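PDB 6I5S: bottromycin amidohydrolase, which probably hydrolyses an amide bond in thiazoline-containing intermediates, using a two-zinc site, and so serves as the gatekeeper enzyme of bottromycin biosynthesis. Local coordinates for residues H210-Q213 with A214-L217; D186-E189 with R190-E194; S152-P155 with Q156-I160; D247-A250 with D251-H255; P235-F238 with R239-A242. All coordinates share one frame; numbering follows the deposited sequence.

Interaction 1: H210-Q213 with A214-L217; sequences HVPQ and AVRL. With ZN (zinc ion), chain B.
Just ahead of the P212–V215 turn stands the imidazole of H210, which meets zinc at one ring corner, with NE2 2.2 Å from the zinc ion. Y185 stacks on this ring, Y231 meets it edge-to-face, and the ring of H229 stands at about 80° to it. At another corner ND1 is hydrogen-bonded to OD2 of D186; with NE2 on the metal, this second-shell carboxylate limits rotation of the ring. H229 and the carboxylated lysine at Xaa183 share the same zinc ion, to which two waters also bind, one at 2.1 Å. The loop then folds into a type I beta turn from P212 to V215. V215 N donates to P212 O over 3.0 Å at 158°, reaching the oxygen from above the carbonyl plane, 58° out of it. The P212 ring and the V215 side chain lie side by side, pointing the same way, and CB of P212 is 3.8 Å from CG2 of V215. That methyl is anti to the carbonyl carbon of V215, which turns it to the proline ring. V211 uses both branches: CG1 lies 3.8 Å from V215 O, while CG2 faces CD1 of L217 at 4.3 Å. The arrangement suits the binuclear amidohydrolase fold, in which metal ligands sit on loops at one end of a barrel. Here the turn leads to R216, the N-cap of helix 217-223; V211 and V215 pack on A220 of that helix, while P212 and V215 rest against F193 of helix 190-203.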
# COMPACT_ATOMS: atom_id res chain seq x y z
N HIS A 210 13.24 -5.40 4.70
CA HIS A 210 14.32 -5.65 3.76
C HIS A 210 15.09 -6.89 4.15
O HIS A 210 15.48 -7.01 5.30
CB HIS A 210 15.31 -4.48 3.73
CG HIS A 210 14.72 -3.18 3.27
ND1 HIS A 210 15.51 -2.09 2.97
CD2 HIS A 210 13.44 -2.80 3.06
CE1 HIS A 210 14.72 -1.08 2.59
NE2 HIS A 210 13.47 -1.49 2.64
N VAL A 211 15.39 -7.77 3.19
CA VAL A 211 16.28 -8.89 3.51
C VAL A 211 17.62 -8.29 3.90
O VAL A 211 18.24 -7.60 3.09
CB VAL A 211 16.47 -9.86 2.32
CG1 VAL A 211 17.54 -10.94 2.62
CG2 VAL A 211 15.11 -10.50 1.94
N PRO A 212 18.12 -8.52 5.11
CA PRO A 212 19.39 -7.87 5.49
C PRO A 212 20.55 -8.41 4.69
O PRO A 212 20.58 -9.58 4.30
CB PRO A 212 19.53 -8.21 6.97
CG PRO A 212 18.11 -8.48 7.41
CD PRO A 212 17.47 -9.17 6.28
N GLN A 213 21.50 -7.53 4.41
CA GLN A 213 22.65 -7.89 3.60
C GLN A 213 23.39 -9.09 4.18
O GLN A 213 23.94 -9.91 3.42
CB GLN A 213 23.60 -6.71 3.49
CG GLN A 213 23.10 -5.61 2.59
CD GLN A 213 24.22 -4.85 1.91
OE1 GLN A 213 23.98 -4.21 0.89
NE2 GLN A 213 25.44 -4.91 2.47
N ALA A 214 23.41 -9.20 5.50
CA ALA A 214 24.18 -10.25 6.17
C ALA A 214 23.39 -11.53 6.34
O ALA A 214 23.86 -12.43 7.05
CB ALA A 214 24.66 -9.77 7.53
N VAL A 215 22.20 -11.62 5.75
CA VAL A 215 21.33 -12.78 5.89
C VAL A 215 21.11 -13.45 4.53
O VAL A 215 20.75 -12.79 3.54
CB VAL A 215 20.00 -12.40 6.52
CG1 VAL A 215 19.00 -13.60 6.55
CG2 VAL A 215 20.21 -11.86 7.98
N ARG A 216 21.23 -14.78 4.53
CA ARG A 216 20.94 -15.59 3.36
C ARG A 216 19.50 -15.41 2.92
O ARG A 216 18.56 -15.35 3.72
CB ARG A 216 21.18 -17.07 3.66
CG ARG A 216 22.66 -17.47 3.92
CD ARG A 216 22.73 -18.86 4.51
NE ARG A 216 24.11 -19.36 4.69
CZ ARG A 216 24.87 -19.09 5.75
NH1 ARG A 216 24.40 -18.32 6.73
NH2 ARG A 216 26.11 -19.59 5.84
N LEU A 217 19.29 -15.37 1.61
CA LEU A 217 17.94 -15.15 1.12
C LEU A 217 17.01 -16.26 1.58
O LEU A 217 15.87 -15.99 1.97
CB LEU A 217 17.93 -15.06 -0.41
CG LEU A 217 16.61 -15.02 -1.10
CD1 LEU A 217 15.85 -13.75 -0.76
CD2 LEU A 217 16.85 -15.12 -2.61
ZN ZN B . 12.10 0.03 1.96
O HOH W 1 13.20 1.78 2.53
O HOH W 2 10.96 1.84 1.30

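Interaction 2: D186-E189 with R190-E194; sequences DDVE and RPVFE
V188 packs against V192 and F193 where the loop runs into the N-terminus of helix 190-203, with E189 at the N-cap position. This is the tight side. V188 has CG1 anti to its backbone N (chi1 179°), which carries that methyl over the first helical turn, 3.7 Å from F193 N and 4.0 Å from F193 CB; the two side chains cross at about a right angle. CG1 of V192 joins them, 4.1 Å from CG1 of V188. The first helical bond closes the turn: F193 N reaches E189 O over 2.8 Å, with an N-H...O angle of 169°. Beyond CB the F193 ring leads away from V188, toward P212 and V215, and V192 also touches V161. The other side is looser and more exposed. E189 sends an extended chain outward, its OE1 lying 3.9 Å from CG2 of V192, and P150 touches it from another loop. R190 bends at chi3 (62°), which brings its guanidinium over P191 and beside E194: one face has P191 CD 4.0 Å above it, offset toward the rim, and at the edge NE makes a long salt bridge of 3.6 Å to E194 OE2.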
# COMPACT_ATOMS: atom_id res chain seq x y z
N ASP A 186 18.47 -3.00 6.25
CA ASP A 186 19.51 -3.76 5.54
C ASP A 186 20.70 -4.12 6.38
O ASP A 186 21.42 -5.07 6.04
CB ASP A 186 20.01 -2.98 4.34
CG ASP A 186 18.86 -2.59 3.39
OD1 ASP A 186 18.58 -3.31 2.41
OD2 ASP A 186 18.24 -1.58 3.67
N ASP A 187 20.99 -3.35 7.42
CA ASP A 187 22.26 -3.51 8.14
C ASP A 187 22.08 -4.24 9.46
O ASP A 187 23.03 -4.29 10.26
CB ASP A 187 22.92 -2.14 8.35
CG ASP A 187 23.54 -1.60 7.08
OD1 ASP A 187 24.52 -2.17 6.61
OD2 ASP A 187 23.01 -0.64 6.49
N VAL A 188 20.93 -4.88 9.68
CA VAL A 188 20.82 -5.76 10.85
C VAL A 188 21.83 -6.88 10.72
O VAL A 188 21.89 -7.57 9.70
CB VAL A 188 19.40 -6.32 10.99
CG1 VAL A 188 19.34 -7.27 12.22
CG2 VAL A 188 18.42 -5.18 11.21
N GLU A 189 22.61 -7.09 11.78
CA GLU A 189 23.64 -8.12 11.75
C GLU A 189 23.00 -9.51 11.80
O GLU A 189 21.93 -9.71 12.39
CB GLU A 189 24.61 -7.93 12.92
CG GLU A 189 25.47 -6.69 12.82
CD GLU A 189 25.97 -6.14 14.17
OE1 GLU A 189 25.17 -5.96 15.14
OE2 GLU A 189 27.19 -5.87 14.25
N ARG A 190 23.72 -10.52 11.27
CA ARG A 190 23.12 -11.85 11.16
C ARG A 190 22.74 -12.44 12.51
O ARG A 190 21.61 -12.96 12.63
CB ARG A 190 24.08 -12.80 10.42
CG ARG A 190 23.42 -14.15 10.09
CD ARG A 190 24.43 -15.30 9.90
NE ARG A 190 25.18 -15.53 11.14
CZ ARG A 190 26.45 -15.18 11.34
NH1 ARG A 190 27.16 -14.60 10.37
NH2 ARG A 190 27.02 -15.41 12.53
N PRO A 191 23.60 -12.46 13.53
CA PRO A 191 23.20 -13.04 14.83
C PRO A 191 22.02 -12.31 15.48
O PRO A 191 21.19 -12.91 16.20
CB PRO A 191 24.48 -12.91 15.67
CG PRO A 191 25.52 -12.45 14.84
CD PRO A 191 24.99 -11.96 13.53
N VAL A 192 21.96 -11.00 15.28
CA VAL A 192 20.86 -10.21 15.79
C VAL A 192 19.57 -10.55 15.06
O VAL A 192 18.52 -10.72 15.70
CB VAL A 192 21.22 -8.72 15.73
CG1 VAL A 192 20.06 -7.87 16.21
CG2 VAL A 192 22.47 -8.42 16.59
N PHE A 193 19.61 -10.66 13.72
CA PHE A 193 18.44 -11.09 12.96
C PHE A 193 17.94 -12.44 13.47
O PHE A 193 16.73 -12.65 13.65
CB PHE A 193 18.77 -11.13 11.47
CG PHE A 193 17.64 -11.61 10.62
CD1 PHE A 193 16.70 -10.72 10.15
CD2 PHE A 193 17.52 -12.95 10.33
CE1 PHE A 193 15.67 -11.18 9.33
CE2 PHE A 193 16.51 -13.42 9.52
CZ PHE A 193 15.57 -12.55 9.04
N GLU A 194 18.85 -13.40 13.67
CA GLU A 194 18.42 -14.74 14.06
C GLU A 194 17.72 -14.72 15.40
O GLU A 194 16.71 -15.42 15.60
CB GLU A 194 19.62 -15.71 14.13
CG GLU A 194 20.20 -16.04 12.79
CD GLU A 194 21.49 -16.85 12.84
OE1 GLU A 194 22.02 -17.23 13.92
OE2 GLU A 194 22.00 -17.13 11.73

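Interaction 3: S152-P155 with Q156-I160; sequences SHVP and QAATI
S152 and I160 meet where the loop returns to strand 159-160: CB of the serine is 3.7 Å from CD1 of the isoleucine. The hydroxyl of S152 stands opposite the backbone N about CA–CB (chi1 171°), which turns OG back into the loop, where it accepts from V154 N over 2.9 Å and is also hydrogen-bonded to OD2 of D148. Replacing S152 with alanine would keep the CB contact to I160, but is likely to leave V154 N and the D148 carboxylate each without this partner and the loop less firmly set. CG2 of V154 faces CB of A158 at 4.1 Å. The V154 carbonyl closes the bend: A158 N donates to V154 O over 3.0 Å, with a weak bond from A157 N beside it. Q156 takes a folded form, with chi1 near 71° and chi2 near -65°, doubling its amide back over the V154–P155 peptide; OE1 lies 3.3 Å from P155 CD, while NE2 lies alongside the V154 side chain. This residue is poorly ordered, so its exact pose carries less weight. The whole is an ST turn followed by a tight bend, a loop linking the parallel strands 147-148 and 159-160, with the V154 side chain about 9 Å from a bound zinc.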
# COMPACT_ATOMS: atom_id res chain seq x y z
N SER A 152 23.85 1.41 10.07
CA SER A 152 22.63 1.81 9.38
C SER A 152 22.88 3.04 8.52
O SER A 152 23.62 3.95 8.92
CB SER A 152 21.54 2.14 10.42
OG SER A 152 20.43 2.72 9.79
N HIS A 153 22.25 3.07 7.35
CA HIS A 153 22.21 4.28 6.53
C HIS A 153 21.12 5.27 6.99
O HIS A 153 21.05 6.38 6.46
CB HIS A 153 21.98 3.89 5.08
CG HIS A 153 23.16 3.21 4.44
ND1 HIS A 153 23.49 3.39 3.11
CD2 HIS A 153 24.10 2.38 4.96
CE1 HIS A 153 24.58 2.69 2.84
NE2 HIS A 153 24.96 2.06 3.94
N VAL A 154 20.27 4.88 7.93
CA VAL A 154 19.22 5.77 8.44
C VAL A 154 19.27 5.79 9.96
O VAL A 154 18.25 5.54 10.62
CB VAL A 154 17.83 5.33 7.96
CG1 VAL A 154 17.66 5.73 6.50
CG2 VAL A 154 17.64 3.81 8.14
N PRO A 155 20.42 6.09 10.56
CA PRO A 155 20.57 5.93 12.01
C PRO A 155 19.69 6.87 12.83
O PRO A 155 19.39 6.57 14.00
CB PRO A 155 22.06 6.20 12.25
CG PRO A 155 22.46 7.06 11.12
CD PRO A 155 21.66 6.59 9.93
N GLN A 156 19.29 8.00 12.25
CA GLN A 156 18.44 8.95 12.95
C GLN A 156 17.06 8.37 13.17
O GLN A 156 16.54 8.35 14.30
CB GLN A 156 18.38 10.27 12.17
CG GLN A 156 17.58 10.24 10.83
CD GLN A 156 18.19 9.34 9.75
OE1 GLN A 156 19.32 8.86 9.87
NE2 GLN A 156 17.44 9.13 8.67
N ALA A 157 16.47 7.82 12.11
CA ALA A 157 15.11 7.34 12.13
C ALA A 157 14.97 5.89 12.60
O ALA A 157 13.88 5.49 13.01
CB ALA A 157 14.51 7.46 10.72
N ALA A 158 16.04 5.11 12.53
CA ALA A 158 15.95 3.70 12.88
C ALA A 158 16.22 3.48 14.36
O ALA A 158 16.95 4.24 15.00
CB ALA A 158 16.93 2.86 12.06
N THR A 159 15.64 2.42 14.89
CA THR A 159 15.98 1.89 16.20
C THR A 159 17.18 0.96 16.00
O THR A 159 17.02 -0.09 15.39
CB THR A 159 14.81 1.12 16.76
OG1 THR A 159 13.71 1.98 16.83
CG2 THR A 159 15.10 0.56 18.20
N ILE A 160 18.36 1.33 16.52
CA ILE A 160 19.56 0.54 16.32
C ILE A 160 19.61 -0.59 17.32
O ILE A 160 19.60 -0.38 18.55
CB ILE A 160 20.82 1.41 16.41
CG1 ILE A 160 20.76 2.59 15.43
CG2 ILE A 160 22.03 0.55 16.16
CD1 ILE A 160 20.56 2.19 13.99

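Interaction 4: D247-A250 with D251-H255; sequences DALA and DALRH
L249 and L253, one helical turn apart, point their side chains to the same buried flank, their axes crossing at a slant. L249 holds CG opposite its backbone N (chi1 177°), whereas L253 turns CG opposite its carbonyl carbon (chi1 -67°); the two rotamers bring CD1 of L253 to 4.0 Å from CG of L249. Both leucines press on L325 of helix 316-338, and L253 also reaches I332. A248 and A252 offer only methyls to the loop before the helix, where V237, L240 and P235 lie. This is one amphipathic stretch of alpha-helix 245-254, its i to i+4 bonds running from D251 N to D247 O (2.8 Å) through to R254 N to A250 O, with L253 N to L249 O, 2.9 Å long, among them. On the polar flank D251 curls back, its CG 3.2 Å from D247 O. D247 points its carboxylate elsewhere, to a salt bridge with R321, and its OD1 stays 6.6 Å from D251 OD1. At the C-terminal end CG of R254 lies 4.2 Å above the centre of the H255 ring; beyond it the chain bends at chi2.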
# COMPACT_ATOMS: atom_id res chain seq x y z
N ASP A 247 24.05 0.35 -13.06
CA ASP A 247 25.03 -0.65 -13.46
C ASP A 247 25.02 -1.84 -12.51
O ASP A 247 25.10 -3.00 -12.94
CB ASP A 247 26.43 -0.02 -13.47
CG ASP A 247 26.63 1.00 -14.58
OD1 ASP A 247 25.77 1.10 -15.49
OD2 ASP A 247 27.66 1.70 -14.53
N ALA A 248 24.97 -1.59 -11.21
CA ALA A 248 24.92 -2.68 -10.24
C ALA A 248 23.64 -3.49 -10.39
O ALA A 248 23.64 -4.72 -10.29
CB ALA A 248 25.02 -2.10 -8.82
N LEU A 249 22.53 -2.84 -10.64
CA LEU A 249 21.30 -3.59 -10.84
C LEU A 249 21.40 -4.38 -12.15
O LEU A 249 21.05 -5.56 -12.19
CB LEU A 249 20.07 -2.66 -10.85
CG LEU A 249 18.72 -3.28 -11.11
CD1 LEU A 249 18.38 -4.27 -10.00
CD2 LEU A 249 17.56 -2.23 -11.25
N ALA A 250 21.89 -3.74 -13.23
CA ALA A 250 22.10 -4.47 -14.47
C ALA A 250 22.97 -5.71 -14.27
O ALA A 250 22.67 -6.77 -14.81
CB ALA A 250 22.72 -3.55 -15.51
N ASP A 251 24.06 -5.58 -13.51
CA ASP A 251 24.93 -6.71 -13.24
C ASP A 251 24.20 -7.80 -12.47
O ASP A 251 24.37 -9.00 -12.76
CB ASP A 251 26.14 -6.23 -12.46
CG ASP A 251 27.15 -5.45 -13.31
OD1 ASP A 251 26.98 -5.36 -14.57
OD2 ASP A 251 28.11 -4.92 -12.70
N ALA A 252 23.42 -7.42 -11.46
CA ALA A 252 22.66 -8.39 -10.69
C ALA A 252 21.70 -9.17 -11.59
O ALA A 252 21.58 -10.39 -11.49
CB ALA A 252 21.89 -7.68 -9.58
N LEU A 253 21.00 -8.46 -12.47
CA LEU A 253 20.04 -9.14 -13.33
C LEU A 253 20.76 -9.99 -14.36
O LEU A 253 20.29 -11.08 -14.69
CB LEU A 253 19.13 -8.11 -13.99
CG LEU A 253 18.20 -7.37 -13.02
CD1 LEU A 253 17.51 -6.19 -13.65
CD2 LEU A 253 17.18 -8.32 -12.48
N ARG A 254 21.90 -9.51 -14.87
CA ARG A 254 22.73 -10.32 -15.76
C ARG A 254 23.00 -11.68 -15.14
O ARG A 254 22.93 -12.71 -15.83
CB ARG A 254 24.03 -9.56 -16.07
CG ARG A 254 25.23 -10.38 -16.54
CD ARG A 254 25.02 -10.94 -17.90
NE ARG A 254 26.25 -11.53 -18.44
CZ ARG A 254 26.74 -12.71 -18.09
NH1 ARG A 254 26.10 -13.44 -17.18
NH2 ARG A 254 27.86 -13.17 -18.64
N HIS A 255 23.27 -11.73 -13.82
CA HIS A 255 23.56 -12.99 -13.14
C HIS A 255 22.33 -13.62 -12.51
O HIS A 255 22.45 -14.32 -11.50
CB HIS A 255 24.65 -12.77 -12.08
CG HIS A 255 25.98 -12.36 -12.66
ND1 HIS A 255 26.77 -13.22 -13.40
CD2 HIS A 255 26.64 -11.18 -12.61
CE1 HIS A 255 27.86 -12.58 -13.79
NE2 HIS A 255 27.81 -11.34 -13.32

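Interaction 5: P235-F238 with R239-A242; sequences PNVF and RLPA
N236 and R239 face each other round a short 3-10 turn that opens with an Asx turn, in the loop between strand 226-228 and helix 245-254. Hydrogen bonds set the backbone. N236 OD1 accepts from F238 N over 3.1 Å at 136°, while R239 N donates to N236 O (3.2 Å) and L240 N to V237 O (2.9 Å), both from above the carbonyl plane. N236 is also the centre of an inverse gamma turn. Among the side-chain contacts, the methylenes of R239 pass across the N236 amide at about a right angle, CD lying 3.7 Å from ND2, with the amide and guanidinium planes 54° apart. An alanine at N236 is likely to leave F238 N without its side-chain acceptor and D186 OD1 without its weak bond to ND2, and to take away the amide that the R239 methylenes cross. The charged end of R239 goes to D187 in a salt bridge, with a weak bond from NE to OE1 of Q213. Apolar contacts hold the other side: V237 CB is 4.1 Å from L240 CD1, and both side chains rest on A248. F238, whose ring meets that of W276, receives CG2 of V237 over the centre of one face, 4.1 Å above the ring plane.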
# COMPACT_ATOMS: atom_id res chain seq x y z
N PRO A 235 19.98 -6.66 -5.30
CA PRO A 235 20.53 -5.86 -4.22
C PRO A 235 19.79 -4.54 -4.06
O PRO A 235 19.22 -3.98 -4.99
CB PRO A 235 21.98 -5.62 -4.67
CG PRO A 235 21.95 -5.75 -6.09
CD PRO A 235 20.85 -6.66 -6.49
N ASN A 236 19.83 -4.02 -2.84
CA ASN A 236 19.37 -2.67 -2.58
C ASN A 236 20.42 -1.70 -3.11
O ASN A 236 21.35 -1.28 -2.39
CB ASN A 236 19.11 -2.44 -1.09
CG ASN A 236 18.65 -1.04 -0.81
OD1 ASN A 236 18.53 -0.20 -1.73
ND2 ASN A 236 18.36 -0.76 0.45
N VAL A 237 20.35 -1.42 -4.42
CA VAL A 237 21.35 -0.57 -5.06
C VAL A 237 21.27 0.87 -4.57
O VAL A 237 22.21 1.65 -4.79
CB VAL A 237 21.20 -0.63 -6.60
CG1 VAL A 237 21.47 -2.04 -7.09
CG2 VAL A 237 19.84 -0.16 -7.06
N PHE A 238 20.21 1.24 -3.84
CA PHE A 238 20.13 2.62 -3.37
C PHE A 238 21.06 2.87 -2.20
O PHE A 238 21.31 4.03 -1.87
CB PHE A 238 18.66 2.98 -3.08
CG PHE A 238 17.79 2.72 -4.26
CD1 PHE A 238 17.85 3.56 -5.39
CD2 PHE A 238 17.01 1.59 -4.33
CE1 PHE A 238 17.11 3.28 -6.53
CE2 PHE A 238 16.26 1.32 -5.47
CZ PHE A 238 16.32 2.16 -6.57
N ARG A 239 21.70 1.81 -1.70
CA ARG A 239 22.81 1.94 -0.74
C ARG A 239 24.11 2.32 -1.42
O ARG A 239 25.07 2.63 -0.72
CB ARG A 239 23.05 0.65 0.03
CG ARG A 239 21.88 0.27 0.96
CD ARG A 239 21.92 -1.19 1.35
NE ARG A 239 23.19 -1.56 1.94
CZ ARG A 239 23.56 -1.23 3.17
NH1 ARG A 239 22.76 -0.51 3.94
NH2 ARG A 239 24.74 -1.62 3.62
N LEU A 240 24.15 2.31 -2.76
CA LEU A 240 25.38 2.61 -3.50
C LEU A 240 25.38 4.06 -3.97
O LEU A 240 24.32 4.70 -4.02
CB LEU A 240 25.51 1.70 -4.74
CG LEU A 240 25.48 0.20 -4.41
CD1 LEU A 240 25.23 -0.62 -5.64
CD2 LEU A 240 26.79 -0.22 -3.72
N PRO A 241 26.55 4.60 -4.34
CA PRO A 241 26.58 5.91 -5.01
C PRO A 241 25.69 5.94 -6.24
O PRO A 241 25.56 4.95 -6.98
CB PRO A 241 28.06 6.08 -5.39
CG PRO A 241 28.81 5.16 -4.48
CD PRO A 241 27.89 4.00 -4.22
N ALA A 242 25.08 7.10 -6.48
CA ALA A 242 24.12 7.23 -7.58
C ALA A 242 24.68 6.77 -8.92
O ALA A 242 23.94 6.19 -9.73
CB ALA A 242 23.64 8.68 -7.67

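Along the chain the order is interaction 3, 2, 1, 5 and 4, each closing before the next opens. Interactions 1 and 2 are the nearest pair, centres about 8 Å apart, and meet through D186, which bonds both H210 and Q213. Interaction 5 ties these together: R239 makes a salt bridge to D187 of interaction 2 and a weak hydrogen bond to Q213 of interaction 1, and packs on H153 of interaction 3. Interaction 4, on helix 245-254, lies about 12 Å from interaction 5, centre to centre, and receives V237 and L240, yet is about 27 Å from interaction 3. Loops around the zinc ligand H210 are thus joined by side-chain bonds, the helix packing on one.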